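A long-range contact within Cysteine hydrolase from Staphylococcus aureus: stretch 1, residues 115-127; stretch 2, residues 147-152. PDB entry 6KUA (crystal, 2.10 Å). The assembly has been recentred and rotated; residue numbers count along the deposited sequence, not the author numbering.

Stretch 1 (115-127) LDSLLRERSINQV
Stretch 2 (147-152) NLGYKI

How do the two backbones run past each other? Stretch 1 begins as a helix from Leu 115, passes through a turn in which Ser 123 takes positive phi (61/37), and emerges as a strand at Gln 126 and Val 127. Stretch 2 comes off a helix; Gly 149 (85/19) is the first residue to leave helical angles, in a Schellman motif, at backbone angles where a CB would jam against the preceding carbonyl O. Tyr 150, extended, then leads into a strand at Lys 151 and Ile 152 that lies parallel to the first. Gln 126 pairs with Lys 151 (CA to CA 4.5 Å) and Val 127 with Ile 152 (CA to CA 5.2 Å). Lys 151 N donates to Asn 125 O at 3.0 Å, and Val 127 N donates to Lys 151 O at 2.9 Å, so Lys 151 uses both its amide and its carbonyl to hold the register. Two CA-H...O contacts supplement them: Gln 126 CA to Lys 151 O, 3.3 Å, and Ile 152 CA to Val 127 O, 3.5 Å.

Why does Tyr 150 dominate the contact? Just before the strand, with phi/psi -81/144, its CA-to-CB bond points toward stretch 1, and chi1 of -70° (m) with chi2 of -83° carries the ring along the turn to the helix. There Tyr 150 OH donates a short hydrogen bond to Asp 116 OD1, 2.6 Å. The ring's edge meets the backbone of the turn, with Tyr 150 CE1 3.3 Å from Ile 124 O. Obliquely to the ring, Leu 119 CD1 (chi1 m, chi2 t, CA-to-CB bond toward stretch 2) lies 3.7 Å from Tyr 150 CZ and Val 127 CG1 lies 4.1 Å from Tyr 150 CD1, giving the aromatic carbons apolar neighbours. A water donates to Ile 124 O at 2.8 Å and, weakly, to Tyr 150 OH at 3.2 Å, linking hydroxyl and turn.

What positions Asp 116 for that phenol? Its CA-to-CB bond points sideways, but chi1 of 177° (t) and chi2 of 40° bring the carboxylate nearer stretch 2. One turn on, Arg 120 stretches out from chi1 m through chi2 and chi3 t to chi4 of -154°, so Arg 120 NE reaches Asp 116 OD1 at 3.1 Å in a salt bridge. That oxygen therefore accepts from both guanidinium and phenol. Leu 148 (m, t) borders the polar group: its CD2 is 3.8 Å from Asp 116 OD2 and, at the guanidinium edge, 4.2 Å from Arg 120 NH2.

How do the strand side chains divide between the sheet faces? Gln 126 (t, t, chi3 81°) and Lys 151 share one face, their CB atoms 4.3 Å apart. Lys 151, chi1 m and then t throughout, extends its methylenes beside Asn 125, whose chi1 of 73° (p) and chi2 of -26° leave Asn 125 ND2 3.6 Å from Lys 151 CE; this is contact without a hydrogen bond. Val 127 (m) and Ile 152 (m, t) occupy the other, buried face, where Val 127 CG2 lies 4.4 Å from Ile 152 CG1, a loose apolar pairing.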

# COMPACT_ATOMS: atom_id res chain seq x y z
N LEU A 115 -2.59 10.84 0.51
CA LEU A 115 -1.99 11.64 1.58
C LEU A 115 -0.48 11.43 1.66
O LEU A 115 0.28 12.40 1.70
CB LEU A 115 -2.65 11.31 2.92
CG LEU A 115 -2.07 12.08 4.11
CD1 LEU A 115 -2.25 13.59 3.92
CD2 LEU A 115 -2.71 11.59 5.42
N ASP A 116 -0.03 10.18 1.69
CA ASP A 116 1.40 9.92 1.82
C ASP A 116 2.17 10.56 0.67
O ASP A 116 3.20 11.23 0.89
CB ASP A 116 1.65 8.41 1.89
CG ASP A 116 3.13 8.04 1.96
OD1 ASP A 116 3.90 8.74 2.66
OD2 ASP A 116 3.52 7.03 1.32
N SER A 117 1.68 10.39 -0.56
CA SER A 117 2.40 10.96 -1.70
C SER A 117 2.39 12.48 -1.67
O SER A 117 3.39 13.11 -2.06
CB SER A 117 1.80 10.45 -3.01
OG SER A 117 0.63 11.18 -3.29
N LEU A 118 1.30 13.09 -1.19
CA LEU A 118 1.25 14.54 -1.04
C LEU A 118 2.27 15.04 -0.03
O LEU A 118 2.93 16.06 -0.25
CB LEU A 118 -0.15 14.97 -0.63
CG LEU A 118 -1.21 14.91 -1.73
CD1 LEU A 118 -2.61 15.07 -1.11
CD2 LEU A 118 -0.96 15.98 -2.80
N LEU A 119 2.38 14.35 1.11
CA LEU A 119 3.38 14.71 2.12
C LEU A 119 4.80 14.56 1.58
O LEU A 119 5.65 15.43 1.79
CB LEU A 119 3.19 13.85 3.36
CG LEU A 119 1.85 13.95 4.09
CD1 LEU A 119 1.66 12.77 5.08
CD2 LEU A 119 1.76 15.28 4.81
N ARG A 120 5.07 13.45 0.88
CA ARG A 120 6.41 13.21 0.34
C ARG A 120 6.80 14.25 -0.71
O ARG A 120 7.95 14.70 -0.73
CB ARG A 120 6.50 11.81 -0.26
CG ARG A 120 6.46 10.67 0.75
CD ARG A 120 6.70 9.32 0.04
NE ARG A 120 6.32 8.18 0.88
CZ ARG A 120 6.84 6.97 0.78
NH1 ARG A 120 7.78 6.71 -0.12
NH2 ARG A 120 6.44 6.01 1.61
N GLU A 121 5.86 14.62 -1.60
CA GLU A 121 6.08 15.68 -2.60
C GLU A 121 6.64 16.94 -1.95
O GLU A 121 7.43 17.67 -2.55
CB GLU A 121 4.77 16.06 -3.30
CG GLU A 121 4.35 15.25 -4.52
CD GLU A 121 2.88 15.51 -4.92
OE1 GLU A 121 2.41 16.67 -4.82
OE2 GLU A 121 2.18 14.55 -5.32
N ARG A 122 6.19 17.24 -0.73
CA ARG A 122 6.46 18.51 -0.07
C ARG A 122 7.56 18.40 0.98
O ARG A 122 7.69 19.31 1.80
CB ARG A 122 5.17 19.03 0.56
CG ARG A 122 4.18 19.45 -0.47
CD ARG A 122 2.75 19.45 0.06
NE ARG A 122 1.83 19.96 -0.95
CZ ARG A 122 1.46 19.26 -2.03
NH1 ARG A 122 1.92 18.03 -2.20
NH2 ARG A 122 0.64 19.80 -2.92
N SER A 123 8.30 17.29 1.00
CA SER A 123 9.42 17.08 1.91
C SER A 123 8.99 17.13 3.38
O SER A 123 9.72 17.64 4.23
CB SER A 123 10.54 18.10 1.63
OG SER A 123 11.12 17.80 0.37
N ILE A 124 7.80 16.59 3.67
CA ILE A 124 7.29 16.47 5.03
C ILE A 124 7.69 15.12 5.59
O ILE A 124 7.37 14.08 5.01
CB ILE A 124 5.76 16.60 5.08
CG1 ILE A 124 5.28 17.88 4.40
CG2 ILE A 124 5.28 16.48 6.50
CD1 ILE A 124 5.50 19.06 5.24
N ASN A 125 8.35 15.11 6.75
CA ASN A 125 8.60 13.85 7.44
C ASN A 125 8.08 13.89 8.87
O ASN A 125 8.47 13.06 9.69
CB ASN A 125 10.09 13.48 7.43
CG ASN A 125 10.92 14.35 8.36
OD1 ASN A 125 10.55 15.48 8.65
ND2 ASN A 125 12.03 13.81 8.84
N GLN A 126 7.21 14.84 9.20
CA GLN A 126 6.71 14.98 10.56
C GLN A 126 5.25 15.42 10.50
O GLN A 126 4.92 16.38 9.80
CB GLN A 126 7.58 16.01 11.29
CG GLN A 126 7.02 16.56 12.57
CD GLN A 126 8.04 17.44 13.30
OE1 GLN A 126 8.23 18.61 12.96
NE2 GLN A 126 8.72 16.86 14.29
N VAL A 127 4.37 14.70 11.20
CA VAL A 127 2.95 15.06 11.20
C VAL A 127 2.51 15.31 12.63
O VAL A 127 2.95 14.63 13.57
CB VAL A 127 2.05 14.00 10.53
CG1 VAL A 127 2.50 13.78 9.09
CG2 VAL A 127 2.02 12.68 11.33
N ASN A 147 3.92 3.41 10.51
CA ASN A 147 4.48 2.43 9.56
C ASN A 147 5.17 3.12 8.40
O ASN A 147 6.20 2.64 7.91
CB ASN A 147 3.38 1.51 9.03
CG ASN A 147 2.84 0.56 10.09
OD1 ASN A 147 3.45 0.39 11.14
ND2 ASN A 147 1.69 -0.05 9.81
N LEU A 148 4.63 4.24 7.92
CA LEU A 148 5.24 4.92 6.80
C LEU A 148 6.47 5.74 7.20
O LEU A 148 7.08 6.39 6.35
CB LEU A 148 4.18 5.80 6.11
CG LEU A 148 3.04 5.01 5.42
CD1 LEU A 148 1.83 5.87 5.22
CD2 LEU A 148 3.50 4.42 4.08
N GLY A 149 6.86 5.71 8.47
CA GLY A 149 8.12 6.31 8.87
C GLY A 149 8.06 7.79 9.16
O GLY A 149 9.10 8.45 9.15
N TYR A 150 6.87 8.35 9.41
CA TYR A 150 6.75 9.73 9.83
C TYR A 150 7.02 9.87 11.32
O TYR A 150 6.65 8.99 12.11
CB TYR A 150 5.35 10.27 9.54
CG TYR A 150 5.11 10.44 8.09
CD1 TYR A 150 5.53 11.58 7.43
CD2 TYR A 150 4.48 9.44 7.35
CE1 TYR A 150 5.34 11.74 6.09
CE2 TYR A 150 4.26 9.59 6.00
CZ TYR A 150 4.68 10.74 5.37
OH TYR A 150 4.48 10.90 4.02
N LYS A 151 7.65 10.97 11.70
CA LYS A 151 7.66 11.37 13.10
C LYS A 151 6.28 11.92 13.44
O LYS A 151 5.65 12.57 12.60
CB LYS A 151 8.74 12.43 13.37
CG LYS A 151 10.11 12.12 12.73
CD LYS A 151 11.12 13.27 12.96
CE LYS A 151 12.49 12.95 12.34
NZ LYS A 151 13.48 14.09 12.45
N ILE A 152 5.81 11.65 14.65
CA ILE A 152 4.40 11.81 14.99
C ILE A 152 4.26 12.63 16.26
O ILE A 152 4.93 12.37 17.26
CB ILE A 152 3.71 10.45 15.19
CG1 ILE A 152 3.75 9.62 13.91
CG2 ILE A 152 2.29 10.67 15.67
CD1 ILE A 152 3.28 8.19 14.12
O HOH W 1 7.55 11.68 3.57